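Local coordinates for protein cellobiose 2-epimerase (Caldibacillus thermoamylovorans, PDB 5ZHB) that catalyses the reversible C2 epimerisation of the reducing-end glucose of cellobiose, giving 4-O-beta-D-glucopyranosyl-D-mannose, at residues F19-L23 and E366-P370; H110-F116 and N184-V189; M313-N318 and E383-V388. One frame throughout, in Å; residues are numbered along the deposited sequence.

Contact 1. Residues F19-L23 and E366-P370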
loop_
_atom_site.group_PDB
_atom_site.type_symbol
_atom_site.label_atom_id
_atom_site.label_comp_id
_atom_site.label_asym_id
_atom_site.label_seq_id
_atom_site.Cartn_x
_atom_site.Cartn_y
_atom_site.Cartn_z
ATOM N N PHE A 19 -10.724 7.772 -14.324
ATOM C CA PHE A 19 -11.408 8.380 -13.193
ATOM C C PHE A 19 -10.453 9.295 -12.412
ATOM O O PHE A 19 -10.786 10.443 -12.113
ATOM C CB PHE A 19 -11.983 7.302 -12.270
ATOM C CG PHE A 19 -12.388 7.816 -10.894
ATOM C CD1 PHE A 19 -11.479 7.851 -9.841
ATOM C CD2 PHE A 19 -13.693 8.220 -10.657
ATOM C CE1 PHE A 19 -11.867 8.313 -8.598
ATOM C CE2 PHE A 19 -14.083 8.678 -9.426
ATOM C CZ PHE A 19 -13.186 8.686 -8.375
ATOM N N TRP A 20 -9.245 8.787 -12.118
ATOM C CA TRP A 20 -8.220 9.529 -11.403
ATOM C C TRP A 20 -7.715 10.729 -12.204
ATOM O O TRP A 20 -7.475 11.784 -11.633
ATOM C CB TRP A 20 -7.107 8.553 -10.984
ATOM C CG TRP A 20 -7.614 7.642 -9.905
ATOM C CD1 TRP A 20 -8.128 6.386 -9.999
ATOM C CD2 TRP A 20 -7.824 8.058 -8.546
ATOM N NE1 TRP A 20 -8.598 5.969 -8.786
ATOM C CE2 TRP A 20 -8.432 6.980 -7.877
ATOM C CE3 TRP A 20 -7.519 9.225 -7.842
ATOM C CZ2 TRP A 20 -8.733 7.046 -6.522
ATOM C CZ3 TRP A 20 -7.833 9.298 -6.507
ATOM C CH2 TRP A 20 -8.458 8.232 -5.867
ATOM N N ALA A 21 -7.581 10.590 -13.532
ATOM C CA ALA A 21 -7.217 11.717 -14.389
ATOM C C ALA A 21 -8.237 12.857 -14.329
ATOM O O ALA A 21 -7.834 14.015 -14.403
ATOM C CB ALA A 21 -7.021 11.252 -15.814
ATOM N N LYS A 22 -9.533 12.549 -14.136
ATOM C CA LYS A 22 -10.565 13.563 -14.014
ATOM C C LYS A 22 -10.447 14.329 -12.688
ATOM O O LYS A 22 -11.193 15.284 -12.462
ATOM C CB LYS A 22 -11.964 12.940 -14.166
ATOM C CG LYS A 22 -12.409 12.581 -15.591
ATOM C CD LYS A 22 -13.770 11.888 -15.732
ATOM C CE LYS A 22 -13.716 10.368 -15.654
ATOM N NZ LYS A 22 -14.799 9.694 -14.910
ATOM N N LEU A 23 -9.560 13.906 -11.773
ATOM C CA LEU A 23 -9.376 14.641 -10.524
ATOM C C LEU A 23 -8.143 15.551 -10.581
ATOM O O LEU A 23 -7.722 16.090 -9.546
ATOM C CB LEU A 23 -9.271 13.647 -9.357
ATOM C CG LEU A 23 -10.470 12.722 -9.123
ATOM C CD1 LEU A 23 -10.214 11.896 -7.858
ATOM C CD2 LEU A 23 -11.827 13.477 -9.029
ATOM N N GLU A 366 -16.565 7.286 1.014
ATOM C CA GLU A 366 -15.976 8.026 -0.101
ATOM C C GLU A 366 -15.288 7.086 -1.102
ATOM O O GLU A 366 -14.741 6.041 -0.744
ATOM C CB GLU A 366 -15.043 9.105 0.424
ATOM C CG GLU A 366 -13.696 8.612 0.951
ATOM C CD GLU A 366 -13.690 8.265 2.426
ATOM O OE1 GLU A 366 -14.744 7.941 3.009
ATOM O OE2 GLU A 366 -12.600 8.396 3.021
ATOM N N ILE A 367 -15.263 7.512 -2.368
ATOM C CA ILE A 367 -14.651 6.782 -3.456
ATOM C C ILE A 367 -13.207 7.216 -3.622
ATOM O O ILE A 367 -12.390 6.481 -4.152
ATOM C CB ILE A 367 -15.421 7.025 -4.778
ATOM C CG1 ILE A 367 -16.862 6.744 -4.625
ATOM C CG2 ILE A 367 -14.821 6.219 -5.926
ATOM C CD1 ILE A 367 -17.171 5.439 -3.912
ATOM N N ALA A 368 -12.915 8.449 -3.246
ATOM C CA ALA A 368 -11.575 8.969 -3.334
ATOM C C ALA A 368 -11.355 9.907 -2.159
ATOM O O ALA A 368 -12.223 10.727 -1.834
ATOM C CB ALA A 368 -11.353 9.669 -4.649
ATOM N N GLY A 369 -10.169 9.793 -1.562
ATOM C CA GLY A 369 -9.778 10.663 -0.482
ATOM C C GLY A 369 -8.470 10.227 0.163
ATOM O O GLY A 369 -7.765 9.393 -0.381
ATOM N N PRO A 370 -8.144 10.782 1.344
ATOM C CA PRO A 370 -6.850 10.549 1.962
ATOM C C PRO A 370 -6.505 9.072 2.097
ATOM O O PRO A 370 -5.326 8.749 2.088
ATOM C CB PRO A 370 -6.977 11.252 3.321
ATOM C CG PRO A 370 -7.984 12.350 3.049
ATOM C CD PRO A 370 -9.003 11.666 2.150
#
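Phe-19 and Trp-20 reach Ile-367 and Ala-368 through different first torsions. In Phe-19 the ring carbon CG stands anti to the backbone N (chi1 165°), and in Trp-20 CG stands anti to the carbonyl carbon (chi1 -70°); with these settings both rings reach the 366-370 loop. The rings also touch each other, Phe-19 CD1 sitting 3.5 Å above one face of the indole, toward its rim. Ala-368 CB is where three side chains converge. It lies 3.5 Å from Trp-20 CH2, the far corner of the six-membered ring, and 4.2 Å from Phe-19 CE1, near that ring's plane and at its edge. Leu-23 CD1 closes on the same methyl at 4.1 Å. Beside it, Ile-367 crosses Phe-19 at about a right angle, its CG2 branch meeting Phe-19 CZ at 3.8 Å.

On the loop side, two consecutive residues, Ile-367 and Ala-368, hydrogen-bond through their backbones to the single residue Val-35, which makes a classic beta bulge. The contact therefore packs the C-terminal part of helix 2-21 against the loop leading to helix 375-387, a loop also hydrogen-bonded to strand 34-35. The indole NE1 finds its acceptor outside, in Glu-351 OE1. With its polar edge thus engaged, Trp-20 offers hydrocarbon to Ala-368, and between the two segments the buried interface rests on close apolar packing.

Contact 2. Residues H110-F116 and N184-V189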
loop_
_atom_site.group_PDB
_atom_site.type_symbol
_atom_site.label_atom_id
_atom_site.label_comp_id
_atom_site.label_asym_id
_atom_site.label_seq_id
_atom_site.Cartn_x
_atom_site.Cartn_y
_atom_site.Cartn_z
ATOM N N HIS A 110 5.183 11.206 9.892
ATOM C CA HIS A 110 4.982 9.812 10.243
ATOM C C HIS A 110 5.925 8.986 9.355
ATOM O O HIS A 110 6.021 9.254 8.153
ATOM C CB HIS A 110 3.498 9.471 10.080
ATOM C CG HIS A 110 3.140 8.229 10.820
ATOM N ND1 HIS A 110 3.736 7.013 10.531
ATOM C CD2 HIS A 110 2.344 8.029 11.876
ATOM C CE1 HIS A 110 3.272 6.087 11.361
ATOM N NE2 HIS A 110 2.414 6.679 12.194
ATOM N N VAL A 111 6.589 7.988 9.947
ATOM C CA VAL A 111 7.483 7.090 9.218
ATOM C C VAL A 111 6.737 6.429 8.053
ATOM O O VAL A 111 7.284 6.272 6.978
ATOM C CB VAL A 111 8.104 6.060 10.188
ATOM C CG1 VAL A 111 8.851 4.959 9.445
ATOM C CG2 VAL A 111 9.037 6.698 11.204
ATOM N N TYR A 112 5.458 6.088 8.247
ATOM C CA TYR A 112 4.637 5.443 7.228
ATOM C C TYR A 112 4.555 6.332 6.000
ATOM O O TYR A 112 4.683 5.858 4.873
ATOM C CB TYR A 112 3.253 5.190 7.819
ATOM C CG TYR A 112 2.186 4.562 6.937
ATOM C CD1 TYR A 112 2.461 3.477 6.109
ATOM C CD2 TYR A 112 0.874 4.984 7.033
ATOM C CE1 TYR A 112 1.461 2.889 5.360
ATOM C CE2 TYR A 112 -0.135 4.405 6.289
ATOM C CZ TYR A 112 0.165 3.356 5.444
ATOM O OH TYR A 112 -0.846 2.784 4.723
ATOM N N ALA A 113 4.358 7.634 6.226
ATOM C CA ALA A 113 4.283 8.553 5.109
ATOM C C ALA A 113 5.644 8.681 4.416
ATOM O O ALA A 113 5.684 8.757 3.189
ATOM C CB ALA A 113 3.697 9.876 5.590
ATOM N N GLN A 114 6.744 8.707 5.177
ATOM C CA GLN A 114 8.072 8.855 4.595
ATOM C C GLN A 114 8.378 7.640 3.716
ATOM O O GLN A 114 8.926 7.780 2.630
ATOM C CB GLN A 114 9.176 9.081 5.629
ATOM C CG GLN A 114 8.862 10.116 6.707
ATOM C CD GLN A 114 8.221 11.392 6.195
ATOM O OE1 GLN A 114 8.713 12.026 5.259
ATOM N NE2 GLN A 114 7.112 11.779 6.793
ATOM N N ALA A 115 7.977 6.457 4.180
ATOM C CA ALA A 115 8.124 5.227 3.392
ATOM C C ALA A 115 7.416 5.329 2.041
ATOM O O ALA A 115 8.021 5.064 0.989
ATOM C CB ALA A 115 7.636 4.025 4.191
ATOM N N PHE A 116 6.131 5.703 2.068
ATOM C CA PHE A 116 5.379 5.902 0.840
ATOM C C PHE A 116 6.083 6.904 -0.085
ATOM O O PHE A 116 6.036 6.728 -1.282
ATOM C CB PHE A 116 3.905 6.226 1.120
ATOM C CG PHE A 116 3.092 4.936 0.991
ATOM C CD1 PHE A 116 2.889 4.366 -0.250
ATOM C CD2 PHE A 116 2.638 4.253 2.109
ATOM C CE1 PHE A 116 2.244 3.139 -0.392
ATOM C CE2 PHE A 116 1.991 3.020 1.974
ATOM C CZ PHE A 116 1.795 2.471 0.732
ATOM N N ASN A 184 2.131 -2.677 10.217
ATOM C CA ASN A 184 1.800 -1.884 9.030
ATOM C C ASN A 184 2.979 -1.014 8.605
ATOM O O ASN A 184 3.316 -0.961 7.421
ATOM C CB ASN A 184 0.530 -1.071 9.236
ATOM C CG ASN A 184 0.065 -0.437 7.945
ATOM O OD1 ASN A 184 -0.327 -1.145 7.015
ATOM N ND2 ASN A 184 0.176 0.883 7.864
ATOM N N THR A 185 3.590 -0.279 9.561
ATOM C CA THR A 185 4.705 0.606 9.224
ATOM C C THR A 185 5.886 -0.192 8.679
ATOM O O THR A 185 6.464 0.179 7.672
ATOM C CB THR A 185 5.114 1.442 10.441
ATOM O OG1 THR A 185 4.015 2.292 10.749
ATOM C CG2 THR A 185 6.328 2.309 10.157
ATOM N N HIS A 186 6.202 -1.338 9.315
ATOM C CA HIS A 186 7.288 -2.194 8.873
ATOM C C HIS A 186 7.040 -2.715 7.457
ATOM O O HIS A 186 7.970 -2.794 6.646
ATOM C CB HIS A 186 7.508 -3.287 9.933
ATOM C CG HIS A 186 8.186 -2.715 11.145
ATOM N ND1 HIS A 186 7.492 -2.058 12.139
ATOM C CD2 HIS A 186 9.505 -2.667 11.497
ATOM C CE1 HIS A 186 8.367 -1.623 13.060
ATOM N NE2 HIS A 186 9.598 -1.981 12.697
ATOM N N LEU A 187 5.778 -3.036 7.137
ATOM C CA LEU A 187 5.483 -3.586 5.811
ATOM C C LEU A 187 5.830 -2.561 4.735
ATOM O O LEU A 187 6.478 -2.887 3.720
ATOM C CB LEU A 187 4.015 -4.024 5.744
ATOM C CG LEU A 187 3.519 -4.587 4.401
ATOM C CD1 LEU A 187 4.367 -5.744 3.956
ATOM C CD2 LEU A 187 2.071 -4.999 4.459
ATOM N N HIS A 188 5.341 -1.318 4.931
ATOM C CA HIS A 188 5.508 -0.273 3.919
ATOM C C HIS A 188 6.942 0.255 3.890
ATOM O O HIS A 188 7.396 0.696 2.836
ATOM C CB HIS A 188 4.364 0.745 3.978
ATOM C CG HIS A 188 3.083 0.061 3.657
ATOM N ND1 HIS A 188 2.787 -0.373 2.377
ATOM C CD2 HIS A 188 2.106 -0.409 4.431
ATOM C CE1 HIS A 188 1.622 -1.011 2.411
ATOM N NE2 HIS A 188 1.207 -1.061 3.629
ATOM N N VAL A 189 7.685 0.166 4.999
ATOM C CA VAL A 189 9.105 0.438 4.912
ATOM C C VAL A 189 9.753 -0.614 4.006
ATOM O O VAL A 189 10.531 -0.277 3.125
ATOM C CB VAL A 189 9.787 0.535 6.287
ATOM C CG1 VAL A 189 11.310 0.622 6.163
ATOM C CG2 VAL A 189 9.238 1.723 7.061
#
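Tyr-112 meets Asn-184 with a ring face and His-188 with its edge. Asn-184 ND2 sits over that face, 3.4 Å above the ring plane and offset toward the rim, with amide and ring planes 68° apart. His-188 runs alongside the tyrosine, pointing the same way, and its CD2 approaches Tyr-112 CE1 to 3.5 Å near the phenol's plane. The two ring planes make 55°, an oblique pairing. Phe-116 completes the aromatic cluster one turn on: its CE2 covers a face of the His-188 imidazole, with Phe-116 CZ 3.4 Å from His-188 ND1. A leucine in place of Tyr-112 would probably leave the Asn-184 amide without the aromatic face beneath it and let the His-188 ring shift.

Away from the rings the contact is largely aliphatic. Val-111 CG1, set anti to the backbone N (chi1 170°), reaches Thr-185 CG2 at 3.7 Å and Val-189 CG2 at 4.0 Å, while Ala-115 CB rests 3.6 Å from the carbonyl O of His-188. His-110 caps helix 111-128, its ND1 accepting from Tyr-112 N in the imidazole plane (3.0 Å).

The segment axes, 8.8 Å apart and nearly parallel, fit adjacent inner helices of an (alpha/alpha)6 barrel. Asn-184 OD1 is bound by His-247 and His-188 ND1 by Glu-191, so hydrogen bonds from outside the pair restrain both groups. The polar side chains can consequently be held in orientation while Asn-184 sets its amide N over the Tyr-112 face and His-188 offers a ring face to Phe-116.

Contact 3. Residues M313-N318 and E383-V388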
loop_
_atom_site.group_PDB
_atom_site.type_symbol
_atom_site.label_atom_id
_atom_site.label_comp_id
_atom_site.label_asym_id
_atom_site.label_seq_id
_atom_site.Cartn_x
_atom_site.Cartn_y
_atom_site.Cartn_z
ATOM N N MET A 313 -5.859 -11.179 -4.717
ATOM C CA MET A 313 -5.667 -11.653 -6.091
ATOM C C MET A 313 -4.178 -11.695 -6.419
ATOM O O MET A 313 -3.690 -12.677 -6.990
ATOM C CB MET A 313 -6.457 -10.843 -7.136
ATOM C CG MET A 313 -7.933 -11.160 -7.115
ATOM S SD MET A 313 -8.969 -10.281 -8.311
ATOM C CE MET A 313 -9.026 -8.588 -7.701
ATOM N N VAL A 314 -3.410 -10.679 -6.011
ATOM C CA VAL A 314 -2.003 -10.670 -6.361
ATOM C C VAL A 314 -1.284 -11.776 -5.571
ATOM O O VAL A 314 -0.509 -12.538 -6.133
ATOM C CB VAL A 314 -1.331 -9.295 -6.181
ATOM C CG1 VAL A 314 0.164 -9.344 -6.491
ATOM C CG2 VAL A 314 -2.024 -8.241 -7.048
ATOM N N GLY A 315 -1.530 -11.847 -4.266
ATOM C CA GLY A 315 -0.779 -12.739 -3.408
ATOM C C GLY A 315 -1.083 -14.189 -3.765
ATOM O O GLY A 315 -0.180 -15.008 -3.775
ATOM N N PHE A 316 -2.341 -14.453 -4.112
ATOM C CA PHE A 316 -2.756 -15.796 -4.500
ATOM C C PHE A 316 -2.137 -16.189 -5.834
ATOM O O PHE A 316 -1.704 -17.339 -5.984
ATOM C CB PHE A 316 -4.269 -15.929 -4.454
ATOM C CG PHE A 316 -4.924 -16.000 -3.085
ATOM C CD1 PHE A 316 -4.257 -16.428 -1.935
ATOM C CD2 PHE A 316 -6.261 -15.682 -2.960
ATOM C CE1 PHE A 316 -4.918 -16.490 -0.710
ATOM C CE2 PHE A 316 -6.923 -15.771 -1.741
ATOM C CZ PHE A 316 -6.242 -16.146 -0.618
ATOM N N TYR A 317 -2.030 -15.247 -6.774
ATOM C CA TYR A 317 -1.402 -15.538 -8.050
ATOM C C TYR A 317 0.103 -15.790 -7.902
ATOM O O TYR A 317 0.672 -16.668 -8.564
ATOM C CB TYR A 317 -1.720 -14.459 -9.091
ATOM C CG TYR A 317 -1.207 -14.908 -10.440
ATOM C CD1 TYR A 317 -1.854 -15.914 -11.152
ATOM C CD2 TYR A 317 -0.030 -14.395 -10.956
ATOM C CE1 TYR A 317 -1.373 -16.354 -12.376
ATOM C CE2 TYR A 317 0.472 -14.843 -12.164
ATOM C CZ TYR A 317 -0.194 -15.832 -12.870
ATOM O OH TYR A 317 0.328 -16.230 -14.066
ATOM N N ASN A 318 0.774 -14.997 -7.053
ATOM C CA ASN A 318 2.170 -15.237 -6.717
ATOM C C ASN A 318 2.340 -16.652 -6.159
ATOM O O ASN A 318 3.227 -17.390 -6.591
ATOM C CB ASN A 318 2.670 -14.210 -5.687
ATOM C CG ASN A 318 4.164 -14.262 -5.447
ATOM O OD1 ASN A 318 4.956 -14.020 -6.359
ATOM N ND2 ASN A 318 4.569 -14.541 -4.216
ATOM N N GLU A 383 0.433 -5.700 -11.842
ATOM C CA GLU A 383 1.190 -6.879 -11.451
ATOM C C GLU A 383 0.852 -8.054 -12.372
ATOM O O GLU A 383 1.749 -8.789 -12.789
ATOM C CB GLU A 383 0.867 -7.194 -9.995
ATOM C CG GLU A 383 1.726 -6.437 -8.986
ATOM C CD GLU A 383 3.173 -6.888 -8.989
ATOM O OE1 GLU A 383 3.417 -8.114 -9.010
ATOM O OE2 GLU A 383 4.046 -6.011 -8.943
ATOM N N PHE A 384 -0.439 -8.286 -12.609
ATOM C CA PHE A 384 -0.866 -9.350 -13.512
ATOM C C PHE A 384 -0.400 -9.095 -14.942
ATOM O O PHE A 384 0.103 -9.990 -15.608
ATOM C CB PHE A 384 -2.376 -9.488 -13.511
ATOM C CG PHE A 384 -2.862 -10.369 -12.377
ATOM C CD1 PHE A 384 -2.977 -11.743 -12.554
ATOM C CD2 PHE A 384 -3.185 -9.832 -11.140
ATOM C CE1 PHE A 384 -3.495 -12.542 -11.531
ATOM C CE2 PHE A 384 -3.620 -10.643 -10.100
ATOM C CZ PHE A 384 -3.788 -11.990 -10.298
ATOM N N ILE A 385 -0.556 -7.867 -15.424
ATOM C CA ILE A 385 -0.053 -7.548 -16.751
ATOM C C ILE A 385 1.421 -7.950 -16.897
ATOM O O ILE A 385 1.829 -8.562 -17.895
ATOM C CB ILE A 385 -0.299 -6.061 -17.054
ATOM C CG1 ILE A 385 -1.797 -5.767 -17.249
ATOM C CG2 ILE A 385 0.534 -5.643 -18.271
ATOM C CD1 ILE A 385 -2.194 -4.294 -17.122
ATOM N N GLU A 386 2.252 -7.589 -15.918
ATOM C CA GLU A 386 3.690 -7.777 -16.001
ATOM C C GLU A 386 4.037 -9.246 -15.763
ATOM O O GLU A 386 4.955 -9.782 -16.387
ATOM C CB GLU A 386 4.397 -6.847 -15.005
ATOM C CG GLU A 386 5.736 -6.289 -15.488
ATOM C CD GLU A 386 6.600 -5.578 -14.438
ATOM O OE1 GLU A 386 7.684 -5.079 -14.794
ATOM O OE2 GLU A 386 6.238 -5.532 -13.247
ATOM N N ARG A 387 3.334 -9.922 -14.846
ATOM C CA ARG A 387 3.661 -11.308 -14.546
ATOM C C ARG A 387 3.320 -12.222 -15.732
ATOM O O ARG A 387 4.067 -13.166 -16.001
ATOM C CB ARG A 387 2.926 -11.770 -13.285
ATOM C CG ARG A 387 3.551 -11.249 -11.994
ATOM C CD ARG A 387 2.606 -11.476 -10.831
ATOM N NE ARG A 387 3.073 -10.780 -9.621
ATOM C CZ ARG A 387 3.677 -11.399 -8.609
ATOM N NH1 ARG A 387 4.007 -12.677 -8.722
ATOM N NH2 ARG A 387 3.953 -10.742 -7.494
ATOM N N VAL A 388 2.175 -11.958 -16.388
ATOM C CA VAL A 388 1.743 -12.609 -17.622
ATOM C C VAL A 388 2.096 -11.715 -18.829
ATOM O O VAL A 388 3.305 -11.563 -19.141
ATOM C CB VAL A 388 0.218 -12.845 -17.572
ATOM C CG1 VAL A 388 -0.313 -13.624 -18.772
ATOM C CG2 VAL A 388 -0.251 -13.506 -16.283
#
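Phe-384 lies over one face of the Tyr-317 ring, its CD1 4.2 Å above the plane and displaced toward the rim, while Arg-387 CD meets the edge of the tyrosine ring near its plane. The two aromatic planes are 42° apart, an oblique pairing. Phe-384 CZ reaches Tyr-317 CB at 3.4 Å, and the edge of its ring also touches the backbone O of Met-313 at 3.4 Å from CZ. The guanidinium of Arg-387 stands nearly perpendicular to the tyrosine ring and is met at its own edge by Asn-318 OD1.

That last meeting is the polar link between the helices. Arg-387 NH1 donates to Asn-318 OD1 over 2.9 Å with a nearly straight N-H...O angle of 168°, in the carbonyl plane and on a lone pair. The extended chain from CG to NE carries the group across to helix 306-323. The two segments run in nearly the same direction, with 24° between axes 11.1 Å apart, as expected of inner helices of the (alpha/alpha)6 barrel; the wide spacing is filled by the large side chains.

Within its own helix Arg-387 also forms a salt bridge, NE to Glu-383 OE1 at 2.8 Å, so its rotation is fixed from two sides. Its NH1 has a further salt-bridge partner in Glu-321, and Asn-318 OD1 accepts from Lys-260 as well. Val-314 CG1 packs on the aliphatic Glu-383 CG at 4.1 Å. Beyond the pair, Phe-8 of helix 2-21 meets Phe-384 edge-to-face.

From the N terminus, the chain opens contact 1 at the end of helix 2-21 and closes it only at 366-370, so nearly the whole protein lies in between. Contact 2 falls entirely within that span: 110-116 and 184-189 close a loop of 67 residues and join two neighbouring inner helices, 111-128 and 183-199. Contact 3 starts later, at 313-318, so it is in series with contact 2. Its second segment, 383-388, comes after 370, and contacts 1 and 3 therefore cross. Contact 1 ties the loop before the last helix to helix 2-21, and contact 3 ties the last helix to helix 306-323. The centres lie about 22 to 24 Å apart, with no direct touch.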